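Local coordinates for protein 2-dehydropantoate 2-reductase, putative (Enterococcus faecalis, PDB 2EW2) that probably catalyses the NADPH-dependent reduction of 2-dehydropantoate (ketopantoate) to (R)-pantoate, a step on the route to pantothenate, at residues V128-W133 against Y186-K191; A192-T197 against A243-H248; G200-L205 against A210-L215; A231-E234 against Y239-Q242. All blocks are in the same frame, centred on the assembly; numbering follows the deposited sequence. Where two conformers were deposited one is given.

Contact 1: V128-W133 against Y186-K191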
loop_
_atom_site.group_PDB
_atom_site.type_symbol
_atom_site.label_atom_id
_atom_site.label_comp_id
_atom_site.label_asym_id
_atom_site.label_seq_id
_atom_site.Cartn_x
_atom_site.Cartn_y
_atom_site.Cartn_z
ATOM N N VAL B 128 23.878 21.187 3.414
ATOM C CA VAL B 128 23.531 20.197 2.392
ATOM C C VAL B 128 23.968 20.735 1.040
ATOM O O VAL B 128 23.904 21.933 0.799
ATOM C CB VAL B 128 22.011 19.840 2.454
ATOM C CG1 VAL B 128 21.130 21.081 2.295
ATOM C CG2 VAL B 128 21.654 18.772 1.458
ATOM N N GLY B 129 24.439 19.866 0.162
ATOM C CA GLY B 129 24.764 20.351 -1.166
ATOM C C GLY B 129 24.537 19.353 -2.271
ATOM O O GLY B 129 24.239 18.184 -2.022
ATOM N N ILE B 130 24.687 19.836 -3.494
ATOM C CA ILE B 130 24.544 19.011 -4.674
ATOM C C ILE B 130 25.814 19.241 -5.473
ATOM O O ILE B 130 26.208 20.392 -5.704
ATOM C CB ILE B 130 23.285 19.408 -5.495
ATOM C CG1 ILE B 130 22.018 19.216 -4.663
ATOM C CG2 ILE B 130 23.181 18.589 -6.795
ATOM C CD1 ILE B 130 20.817 19.945 -5.231
ATOM N N THR B 131 26.471 18.156 -5.858
ATOM C CA THR B 131 27.646 18.265 -6.711
ATOM C C THR B 131 27.309 17.870 -8.149
ATOM O O THR B 131 26.720 16.816 -8.391
ATOM C CB THR B 131 28.859 17.472 -6.165
ATOM O OG1 THR B 131 29.935 17.579 -7.088
ATOM C CG2 THR B 131 28.545 15.991 -5.943
HETATM N N MSE B 132 27.672 18.734 -9.087
HETATM C CA MSE B 132 27.440 18.486 -10.508
HETATM C C MSE B 132 28.718 18.012 -11.214
HETATM O O MSE B 132 28.709 17.761 -12.426
HETATM C CB MSE B 132 26.878 19.739 -11.198
HETATM C CG MSE B 132 25.441 20.136 -10.795
HETATM SE SE MSE B 132 25.303 20.978 -9.025
HETATM C CE MSE B 132 23.485 21.741 -9.189
ATOM N N TRP B 133 29.811 17.891 -10.461
ATOM C CA TRP B 133 31.094 17.401 -11.016
ATOM C C TRP B 133 30.974 15.914 -11.358
ATOM O O TRP B 133 30.066 15.233 -10.874
ATOM C CB TRP B 133 32.256 17.592 -10.030
ATOM C CG TRP B 133 32.678 19.018 -9.838
ATOM C CD1 TRP B 133 32.199 19.892 -8.908
ATOM C CD2 TRP B 133 33.649 19.744 -10.608
ATOM N NE1 TRP B 133 32.808 21.123 -9.049
ATOM C CE2 TRP B 133 33.708 21.058 -10.079
ATOM C CE3 TRP B 133 34.479 19.411 -11.684
ATOM C CZ2 TRP B 133 34.567 22.038 -10.587
ATOM C CZ3 TRP B 133 35.328 20.387 -12.194
ATOM C CH2 TRP B 133 35.371 21.689 -11.639
ATOM N N TYR B 186 14.934 22.549 -1.041
ATOM C CA TYR B 186 13.718 22.444 -1.853
ATOM C C TYR B 186 13.878 21.450 -3.007
ATOM O O TYR B 186 13.016 20.585 -3.217
ATOM C CB TYR B 186 13.264 23.831 -2.375
ATOM C CG TYR B 186 11.927 23.763 -3.088
ATOM C CD1 TYR B 186 10.745 24.018 -2.410
ATOM C CD2 TYR B 186 11.848 23.381 -4.436
ATOM C CE1 TYR B 186 9.507 23.923 -3.058
ATOM C CE2 TYR B 186 10.617 23.278 -5.089
ATOM C CZ TYR B 186 9.449 23.540 -4.400
ATOM O OH TYR B 186 8.217 23.431 -5.058
ATOM N N SER B 187 14.986 21.545 -3.748
ATOM C CA SER B 187 15.184 20.663 -4.891
ATOM C C SER B 187 15.318 19.203 -4.466
ATOM O O SER B 187 14.812 18.303 -5.146
ATOM C CB SER B 187 16.390 21.100 -5.729
ATOM O OG SER B 187 17.572 20.649 -5.114
ATOM N N ILE B 188 15.989 18.971 -3.340
ATOM C CA ILE B 188 16.102 17.631 -2.777
ATOM C C ILE B 188 14.735 17.033 -2.378
ATOM O O ILE B 188 14.454 15.847 -2.645
ATOM C CB ILE B 188 17.103 17.627 -1.597
ATOM C CG1 ILE B 188 18.529 17.819 -2.130
ATOM C CG2 ILE B 188 16.946 16.364 -0.702
ATOM C CD1 ILE B 188 19.522 18.228 -1.066
ATOM N N TRP B 189 13.905 17.847 -1.741
ATOM C CA TRP B 189 12.549 17.439 -1.366
ATOM C C TRP B 189 11.687 17.186 -2.599
ATOM O O TRP B 189 10.951 16.198 -2.653
ATOM C CB TRP B 189 11.882 18.508 -0.507
ATOM C CG TRP B 189 12.063 18.310 0.961
ATOM C CD1 TRP B 189 12.907 19.011 1.802
ATOM C CD2 TRP B 189 11.394 17.344 1.773
ATOM N NE1 TRP B 189 12.788 18.534 3.089
ATOM C CE2 TRP B 189 11.861 17.517 3.103
ATOM C CE3 TRP B 189 10.433 16.345 1.509
ATOM C CZ2 TRP B 189 11.399 16.727 4.172
ATOM C CZ3 TRP B 189 9.975 15.552 2.581
ATOM C CH2 TRP B 189 10.465 15.753 3.895
ATOM N N ARG B 190 11.760 18.097 -3.569
ATOM C CA ARG B 190 11.017 17.949 -4.820
ATOM C C ARG B 190 11.413 16.682 -5.581
ATOM O O ARG B 190 10.549 15.977 -6.124
ATOM C CB ARG B 190 11.162 19.185 -5.706
ATOM C CG ARG B 190 10.429 19.043 -7.042
ATOM C CD ARG B 190 10.496 20.332 -7.820
ATOM N NE ARG B 190 10.032 20.214 -9.199
ATOM C CZ ARG B 190 10.711 19.610 -10.179
ATOM N NH1 ARG B 190 11.871 19.002 -9.941
ATOM N NH2 ARG B 190 10.219 19.598 -11.404
ATOM N N LYS B 191 12.716 16.396 -5.612
ATOM C CA LYS B 191 13.227 15.209 -6.282
ATOM C C LYS B 191 12.774 13.924 -5.571
ATOM O O LYS B 191 12.390 12.945 -6.220
ATOM C CB LYS B 191 14.754 15.276 -6.352
ATOM C CG LYS B 191 15.447 14.088 -6.995
ATOM C CD LYS B 191 16.905 14.477 -7.269
ATOM C CE LYS B 191 17.754 13.302 -7.677
ATOM N NZ LYS B 191 18.243 12.573 -6.464
#

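Contact 2: A192-T197 against A243-H248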
loop_
_atom_site.group_PDB
_atom_site.type_symbol
_atom_site.label_atom_id
_atom_site.label_comp_id
_atom_site.label_asym_id
_atom_site.label_seq_id
_atom_site.Cartn_x
_atom_site.Cartn_y
_atom_site.Cartn_z
ATOM N N ALA B 192 12.825 13.941 -4.242
ATOM C CA ALA B 192 12.427 12.782 -3.440
ATOM C C ALA B 192 10.930 12.525 -3.617
ATOM O O ALA B 192 10.506 11.390 -3.675
ATOM C CB ALA B 192 12.771 12.992 -1.962
ATOM N N CYS B 193 10.163 13.604 -3.708
ATOM C CA CYS B 193 8.738 13.544 -3.984
ATOM C C CYS B 193 8.450 12.823 -5.306
ATOM O O CYS B 193 7.678 11.880 -5.339
ATOM C CB CYS B 193 8.130 14.950 -3.945
ATOM S SG CYS B 193 6.397 14.885 -3.752
ATOM N N VAL B 194 9.122 13.235 -6.379
ATOM C CA VAL B 194 9.013 12.551 -7.666
ATOM C C VAL B 194 9.407 11.086 -7.540
ATOM O O VAL B 194 8.679 10.184 -8.005
ATOM C CB VAL B 194 9.886 13.249 -8.740
ATOM C CG1 VAL B 194 10.005 12.382 -9.997
ATOM C CG2 VAL B 194 9.312 14.629 -9.062
ATOM N N ASN B 195 10.544 10.841 -6.887
ATOM C CA ASN B 195 11.036 9.488 -6.692
ATOM C C ASN B 195 10.246 8.684 -5.649
ATOM O O ASN B 195 10.511 7.500 -5.456
ATOM C CB ASN B 195 12.515 9.516 -6.292
ATOM C CG ASN B 195 13.427 9.948 -7.440
ATOM O OD1 ASN B 195 13.097 9.767 -8.612
ATOM N ND2 ASN B 195 14.592 10.507 -7.098
ATOM N N GLY B 196 9.317 9.338 -4.958
ATOM C CA GLY B 196 8.533 8.681 -3.907
ATOM C C GLY B 196 7.186 8.222 -4.430
ATOM O O GLY B 196 6.337 7.729 -3.660
ATOM N N THR B 197 6.994 8.382 -5.744
ATOM C CA THR B 197 5.744 7.977 -6.408
ATOM C C THR B 197 5.956 6.804 -7.388
ATOM O O THR B 197 5.755 5.653 -7.019
ATOM C CB THR B 197 5.053 9.163 -7.074
ATOM O OG1 THR B 197 5.944 9.767 -8.023
ATOM C CG2 THR B 197 4.651 10.202 -6.028
ATOM N N ALA B 243 1.052 21.162 -7.012
ATOM C CA ALA B 243 0.561 21.214 -8.384
ATOM C C ALA B 243 1.703 21.121 -9.399
ATOM O O ALA B 243 1.616 20.370 -10.377
ATOM C CB ALA B 243 -0.306 22.494 -8.594
ATOM N N GLU B 244 2.795 21.849 -9.161
ATOM C CA GLU B 244 3.956 21.765 -10.039
ATOM C C GLU B 244 4.554 20.362 -10.030
ATOM O O GLU B 244 4.979 19.853 -11.078
ATOM C CB GLU B 244 5.034 22.797 -9.662
ATOM C CG GLU B 244 6.213 22.908 -10.673
ATOM C CD GLU B 244 7.296 21.822 -10.503
ATOM O OE1 GLU B 244 7.835 21.338 -11.528
ATOM O OE2 GLU B 244 7.614 21.444 -9.347
ATOM N N VAL B 245 4.625 19.751 -8.845
ATOM C CA VAL B 245 5.165 18.400 -8.739
ATOM C C VAL B 245 4.284 17.406 -9.505
ATOM O O VAL B 245 4.801 16.575 -10.238
ATOM C CB VAL B 245 5.365 17.951 -7.273
ATOM C CG1 VAL B 245 5.815 16.479 -7.208
ATOM C CG2 VAL B 245 6.397 18.857 -6.580
ATOM N N TYR B 246 2.965 17.498 -9.343
ATOM C CA TYR B 246 2.043 16.650 -10.112
ATOM C C TYR B 246 2.197 16.834 -11.625
ATOM O O TYR B 246 2.197 15.864 -12.382
ATOM C CB TYR B 246 0.583 16.906 -9.720
ATOM C CG TYR B 246 -0.372 15.932 -10.394
ATOM C CD1 TYR B 246 -0.356 14.566 -10.061
ATOM C CD2 TYR B 246 -1.288 16.374 -11.366
ATOM C CE1 TYR B 246 -1.212 13.658 -10.675
ATOM C CE2 TYR B 246 -2.171 15.465 -11.984
ATOM C CZ TYR B 246 -2.109 14.112 -11.642
ATOM O OH TYR B 246 -2.956 13.216 -12.241
ATOM N N THR B 247 2.331 18.088 -12.048
ATOM C CA THR B 247 2.497 18.429 -13.456
ATOM C C THR B 247 3.761 17.807 -14.027
ATOM O O THR B 247 3.748 17.260 -15.133
ATOM C CB THR B 247 2.493 19.952 -13.652
ATOM O OG1 THR B 247 1.156 20.430 -13.464
ATOM C CG2 THR B 247 2.952 20.337 -15.080
ATOM N N HIS B 248 4.844 17.863 -13.263
ATOM C CA HIS B 248 6.076 17.208 -13.662
ATOM C C HIS B 248 5.884 15.696 -13.833
ATOM O O HIS B 248 6.346 15.094 -14.817
ATOM C CB HIS B 248 7.161 17.472 -12.617
ATOM C CG HIS B 248 8.437 16.750 -12.894
ATOM N ND1 HIS B 248 9.463 17.312 -13.625
ATOM C CD2 HIS B 248 8.841 15.497 -12.572
ATOM C CE1 HIS B 248 10.451 16.440 -13.729
ATOM N NE2 HIS B 248 10.100 15.332 -13.096
#

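Contact 3: G200-L205 against A210-L215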
loop_
_atom_site.group_PDB
_atom_site.type_symbol
_atom_site.label_atom_id
_atom_site.label_comp_id
_atom_site.label_asym_id
_atom_site.label_seq_id
_atom_site.Cartn_x
_atom_site.Cartn_y
_atom_site.Cartn_z
ATOM N N GLY B 200 8.182 3.254 -6.356
ATOM C CA GLY B 200 7.608 2.169 -5.581
ATOM C C GLY B 200 6.368 1.628 -6.279
ATOM O O GLY B 200 6.147 0.429 -6.297
ATOM N N LEU B 201 5.581 2.517 -6.870
ATOM C CA LEU B 201 4.313 2.141 -7.505
ATOM C C LEU B 201 4.493 1.220 -8.724
ATOM O O LEU B 201 3.823 0.187 -8.823
ATOM C CB LEU B 201 3.473 3.384 -7.847
ATOM C CG LEU B 201 2.907 4.155 -6.638
ATOM C CD1 LEU B 201 2.381 5.560 -7.020
ATOM C CD2 LEU B 201 1.825 3.377 -5.904
ATOM N N CYS B 202 5.399 1.578 -9.629
ATOM C CA CYS B 202 5.683 0.753 -10.812
ATOM C C CYS B 202 6.342 -0.550 -10.406
ATOM O O CYS B 202 6.080 -1.598 -11.009
ATOM C CB CYS B 202 6.556 1.505 -11.823
ATOM S SG CYS B 202 5.752 2.947 -12.526
ATOM N N THR B 203 7.190 -0.489 -9.377
ATOM C CA THR B 203 7.819 -1.691 -8.805
ATOM C C THR B 203 6.799 -2.682 -8.246
ATOM O O THR B 203 6.879 -3.885 -8.515
ATOM C CB THR B 203 8.865 -1.311 -7.710
ATOM O OG1 THR B 203 9.957 -0.626 -8.320
ATOM C CG2 THR B 203 9.416 -2.529 -6.981
ATOM N N ILE B 204 5.848 -2.175 -7.460
ATOM C CA ILE B 204 4.840 -3.014 -6.827
ATOM C C ILE B 204 3.806 -3.536 -7.825
ATOM O O ILE B 204 3.482 -4.729 -7.826
ATOM C CB ILE B 204 4.161 -2.265 -5.628
ATOM C CG1 ILE B 204 5.113 -2.215 -4.418
ATOM C CG2 ILE B 204 2.873 -2.936 -5.227
ATOM C CD1 ILE B 204 5.667 -3.603 -3.955
ATOM N N LEU B 205 3.305 -2.658 -8.686
ATOM C CA LEU B 205 2.323 -3.061 -9.682
ATOM C C LEU B 205 2.909 -3.828 -10.886
ATOM O O LEU B 205 2.159 -4.497 -11.616
ATOM C CB LEU B 205 1.523 -1.844 -10.158
ATOM C CG LEU B 205 0.552 -1.199 -9.155
ATOM C CD1 LEU B 205 -0.026 0.111 -9.709
ATOM C CD2 LEU B 205 -0.572 -2.180 -8.865
ATOM N N ALA B 210 4.199 5.195 -18.356
ATOM C CA ALA B 210 2.969 5.497 -19.089
ATOM C C ALA B 210 1.826 4.542 -18.729
ATOM O O ALA B 210 0.674 4.968 -18.651
ATOM C CB ALA B 210 3.228 5.466 -20.609
ATOM N N GLU B 211 2.137 3.254 -18.555
ATOM C CA GLU B 211 1.135 2.253 -18.173
ATOM C C GLU B 211 0.559 2.643 -16.826
ATOM O O GLU B 211 -0.659 2.675 -16.661
ATOM C CB GLU B 211 1.734 0.839 -18.089
ATOM C CG GLU B 211 1.966 0.153 -19.449
ATOM C CD GLU B 211 2.717 -1.172 -19.329
ATOM O OE1 GLU B 211 3.503 -1.338 -18.384
ATOM O OE2 GLU B 211 2.517 -2.071 -20.186
ATOM N N PHE B 212 1.437 2.978 -15.876
ATOM C CA PHE B 212 0.963 3.496 -14.592
ATOM C C PHE B 212 0.114 4.766 -14.745
ATOM O O PHE B 212 -0.999 4.855 -14.207
ATOM C CB PHE B 212 2.089 3.745 -13.576
ATOM C CG PHE B 212 1.564 4.316 -12.293
ATOM C CD1 PHE B 212 0.982 3.485 -11.339
ATOM C CD2 PHE B 212 1.530 5.688 -12.094
ATOM C CE1 PHE B 212 0.416 4.025 -10.176
ATOM C CE2 PHE B 212 0.961 6.219 -10.937
ATOM C CZ PHE B 212 0.413 5.395 -9.995
ATOM N N GLY B 213 0.637 5.743 -15.468
ATOM C CA GLY B 213 -0.046 7.017 -15.624
ATOM C C GLY B 213 -1.488 6.904 -16.086
ATOM O O GLY B 213 -2.354 7.647 -15.612
ATOM N N ALA B 214 -1.751 5.972 -17.002
ATOM C CA ALA B 214 -3.082 5.811 -17.614
ATOM C C ALA B 214 -4.127 5.230 -16.665
ATOM O O ALA B 214 -5.325 5.325 -16.941
ATOM C CB ALA B 214 -2.989 4.938 -18.871
ATOM N N LEU B 215 -3.685 4.624 -15.564
ATOM C CA LEU B 215 -4.598 3.959 -14.644
ATOM C C LEU B 215 -5.570 4.969 -14.061
ATOM O O LEU B 215 -5.203 6.110 -13.839
ATOM C CB LEU B 215 -3.832 3.251 -13.514
ATOM C CG LEU B 215 -2.912 2.107 -13.922
ATOM C CD1 LEU B 215 -2.133 1.582 -12.726
ATOM C CD2 LEU B 215 -3.720 0.988 -14.612
#

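Contact 4: A231-E234 against Y239-Q242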
loop_
_atom_site.group_PDB
_atom_site.type_symbol
_atom_site.label_atom_id
_atom_site.label_comp_id
_atom_site.label_asym_id
_atom_site.label_seq_id
_atom_site.Cartn_x
_atom_site.Cartn_y
_atom_site.Cartn_z
ATOM N N ALA B 231 3.328 17.659 3.527
ATOM C CA ALA B 231 2.952 17.828 4.931
ATOM C C ALA B 231 4.156 17.794 5.879
ATOM O O ALA B 231 4.240 18.619 6.798
ATOM C CB ALA B 231 1.901 16.794 5.356
ATOM N N VAL B 232 5.077 16.858 5.637
ATOM C CA VAL B 232 6.290 16.704 6.425
ATOM C C VAL B 232 7.342 17.797 6.091
ATOM O O VAL B 232 7.957 18.390 7.006
ATOM C CB VAL B 232 6.889 15.285 6.231
ATOM C CG1 VAL B 232 8.214 15.155 6.907
ATOM C CG2 VAL B 232 5.906 14.202 6.706
ATOM N N ALA B 233 7.544 18.082 4.797
ATOM C CA ALA B 233 8.469 19.146 4.396
ATOM C C ALA B 233 8.089 20.472 5.059
ATOM O O ALA B 233 8.953 21.219 5.523
ATOM C CB ALA B 233 8.506 19.311 2.881
ATOM N N GLU B 234 6.791 20.750 5.081
ATOM C CA GLU B 234 6.257 21.946 5.714
ATOM C C GLU B 234 6.762 22.134 7.157
ATOM O O GLU B 234 7.054 23.259 7.565
ATOM C CB GLU B 234 4.728 21.915 5.659
ATOM C CG GLU B 234 4.073 23.262 5.903
ATOM C CD GLU B 234 3.835 23.537 7.391
ATOM O OE1 GLU B 234 3.535 24.713 7.737
ATOM O OE2 GLU B 234 3.941 22.584 8.206
ATOM N N TYR B 239 8.223 24.397 1.426
ATOM C CA TYR B 239 6.830 24.532 0.995
ATOM C C TYR B 239 6.700 24.056 -0.444
ATOM O O TYR B 239 6.898 24.827 -1.383
ATOM C CB TYR B 239 6.344 25.985 1.192
ATOM C CG TYR B 239 6.656 26.462 2.591
ATOM C CD1 TYR B 239 7.725 27.320 2.836
ATOM C CD2 TYR B 239 5.930 25.993 3.676
ATOM C CE1 TYR B 239 8.045 27.725 4.145
ATOM C CE2 TYR B 239 6.242 26.385 4.975
ATOM C CZ TYR B 239 7.300 27.247 5.193
ATOM O OH TYR B 239 7.597 27.624 6.474
ATOM N N LEU B 240 6.400 22.772 -0.606
ATOM C CA LEU B 240 6.385 22.157 -1.927
ATOM C C LEU B 240 5.201 22.650 -2.744
ATOM O O LEU B 240 4.077 22.748 -2.246
ATOM C CB LEU B 240 6.349 20.623 -1.837
ATOM C CG LEU B 240 7.577 19.824 -1.383
ATOM C CD1 LEU B 240 7.273 18.321 -1.453
ATOM C CD2 LEU B 240 8.825 20.174 -2.208
ATOM N N ASP B 241 5.467 22.958 -4.005
ATOM C CA ASP B 241 4.401 23.285 -4.938
ATOM C C ASP B 241 3.805 21.966 -5.464
ATOM O O ASP B 241 4.355 21.320 -6.365
ATOM C CB ASP B 241 4.930 24.175 -6.058
ATOM C CG ASP B 241 3.829 24.700 -6.962
ATOM O OD1 ASP B 241 2.697 24.176 -6.944
ATOM O OD2 ASP B 241 4.115 25.639 -7.725
ATOM N N GLN B 242 2.692 21.565 -4.860
ATOM C CA GLN B 242 2.125 20.218 -5.060
ATOM C C GLN B 242 1.567 20.058 -6.471
ATOM O O GLN B 242 1.608 18.970 -7.052
ATOM C CB GLN B 242 1.028 19.943 -4.029
ATOM C CG GLN B 242 1.519 19.819 -2.567
ATOM C CD GLN B 242 0.446 19.257 -1.642
ATOM O OE1 GLN B 242 -0.117 18.201 -1.905
ATOM N NE2 GLN B 242 0.169 19.956 -0.548
HETATM O O HOH W 1 6.684 26.126 8.519
#

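Contact 1: V128-W133 against Y186-K191
Val128 lays its CG2 methyl against the CD1 methyl of Ile188, the two side chains lying alongside each other and pointing opposite ways. At 3.3 Å, Val128 CG2 and Ile188 CD1 are closer than carbons usually come, so the fit here is tight. The valine reaches the helix with CG2 because that branch lies opposite the backbone N, while CG1 sits between N and the carbonyl carbon (chi1 57°). Two residues on along the strand, on the same side, Ile130 sends CD1 to the hydroxyl of Ser187, 3.3 Å from CD1 to OG, a van der Waals touch of a methyl on an oxygen. That OG is hydrogen-bonded to Val184 O one turn back in its own helix. Ile130 CD1 also lies 4.4 Å from Ile188 CG1, a looser touch. No hydrogen bond joins the segments, and the axes of strand 128-131 and helix 186-191 stay 10.0 Å apart at an angle of 73°. Strand 126-131 is held in the sheet by backbone bonds to Cys106 and Glu154. This is the junction of a two-domain ketopantoate reductase, where the Rossmann-type nucleotide-binding sheet meets the first helix of the all-helical C-terminal domain.

Contact 2: A192-T197 against A243-H248
With chi1 at -162°, Cys193 places SG opposite its own backbone N and against Val245, whose CG1 is likewise opposite its N (chi1 175°); the sulfur and that methyl meet at 3.9 Å from SG to CG1. The contact is a helix-helix packing inside the C-terminal domain of the ketopantoate reductase family, which belongs with the 6-phosphogluconate dehydrogenase C-terminal domains. It joins the last turns of helix 184-195 to the first turns of helix 242-252, and the backbones come nearest at Val194 and Val245, 7.1 Å between their CA atoms. Val194 is shared between two partners. Its CG2, lying beside the backbone N, touches the imidazole of His248 at CD2, 3.6 Å away, approaching obliquely to the ring, and the valine stands roughly perpendicular to the histidine side chain. The same methyl lies 4.4 Å from Val245 CG1, so Val245 CG1 touches the sulfur and, more loosely, the valine. Ile226 of helix 218-235 packs on both Cys193 and Val245, and Phe229 adds to the cover of the cysteine. Arg190, one turn back in helix 184-195, also packs against Val245 and His248 and pairs its guanidinium with Glu244 in a salt bridge. Beyond Asn195 the chain turns, and Thr197 folds back on Val194: its OG1 donates to Val194 O at 2.8 Å, tilted 29° from the carbonyl plane.

Contact 3: G200-L205 against A210-L215
Phe212 packs its ring against two leucines of helix 198-205, and these apolar contacts make up most of the interface. Leu201 brings CD1 to the CZ corner of the ring at 3.6 Å, approaching obliquely, while its CB lies 3.9 Å from Phe212 CE1. Leu205, one turn later, comes in at the ring edge, near the ring plane, with CD1 3.9 Å from Phe212 CD1. The same Leu205 methyl meets Leu215 tip to tip, 4.0 Å between the two CD1 atoms. The phenylalanine extends to the other helix because its CG stands opposite the backbone N (chi1 178°). Helices 198-205 and 209-214 are short, nearly perpendicular helices of the C-terminal domain joined by a brief connection, their axes crossing at 94° with a closest approach of 10.4 Å. Sulfur supplies the second kind of contact: Cys202 SG rests 3.9 Å from Phe212 CB and 5.3 Å from the centroid of the ring, 46° off the normal, an oblique sulfur-aromatic approach. Leu221 and Val222 of helix 218-235 also pack on Phe212. Across the dimer interface, Leu305 and Leu312 of the second subunit pack on Leu201 and Leu205, and Lys309 of that subunit donates a hydrogen bond to Leu205 O.

Contact 4: A231-E234 against Y239-Q242
The last turn of helix 218-235 here meets the short connection that doubles back into helix 242-252, an interhelical connection of the C-terminal domain. The backbones come nearest at Glu234 and Tyr239, whose CA atoms are 5.4 Å apart. The aliphatic part of Glu234 packs on the tyrosine: its CG lies at the edge of the ring, near the ring plane, 3.9 Å from Tyr239 CE2. The glutamate chain bends at chi2 (-87°), and the carboxylate and ring planes are 64° apart. The phenol group is tied to the backbone of Glu234 through water 1, which donates to Glu234 O at 3.0 Å and is hydrogen-bonded to Tyr239 OH at 2.7 Å. Further in, Ala233 turns its CB toward Leu240 and meets CG at 4.4 Å, a loose apolar touch; Ala233 itself is buried. Asp241 occupies the N-cap position of helix 242-252, where its OD1 accepts from Glu244 N. Trp189 and Tyr186 of helix 184-195 lie against Leu240, Trp189 also against Ala233, and Phe229 of helix 218-235 adds to the leucine's surroundings, so the turn is packed onto the helix that leads in from the nucleotide-binding domain.

Helix 184-195 ties three of the contacts together. Contact 1 joins it to the Rossmann-type sheet and contact 2 to helix 242-252, their centres about 15 Å apart, with the salt bridge of Arg190 and Glu244 between them. Contact 4, about 11 Å from contact 2 between centres, closes the turn leading into helix 242-252, where the Tyr186 hydroxyl probably accepts a hydrogen bond from Asp241 N. Contact 3, about 25 Å from contact 1 between centres, lies at the dimer side. Along the chain contact 1 closes first; contacts 3 and 4 fall in turn between the two segments of contact 2. Together they run from the nucleotide-binding domain through the helical domain to the subunit interface.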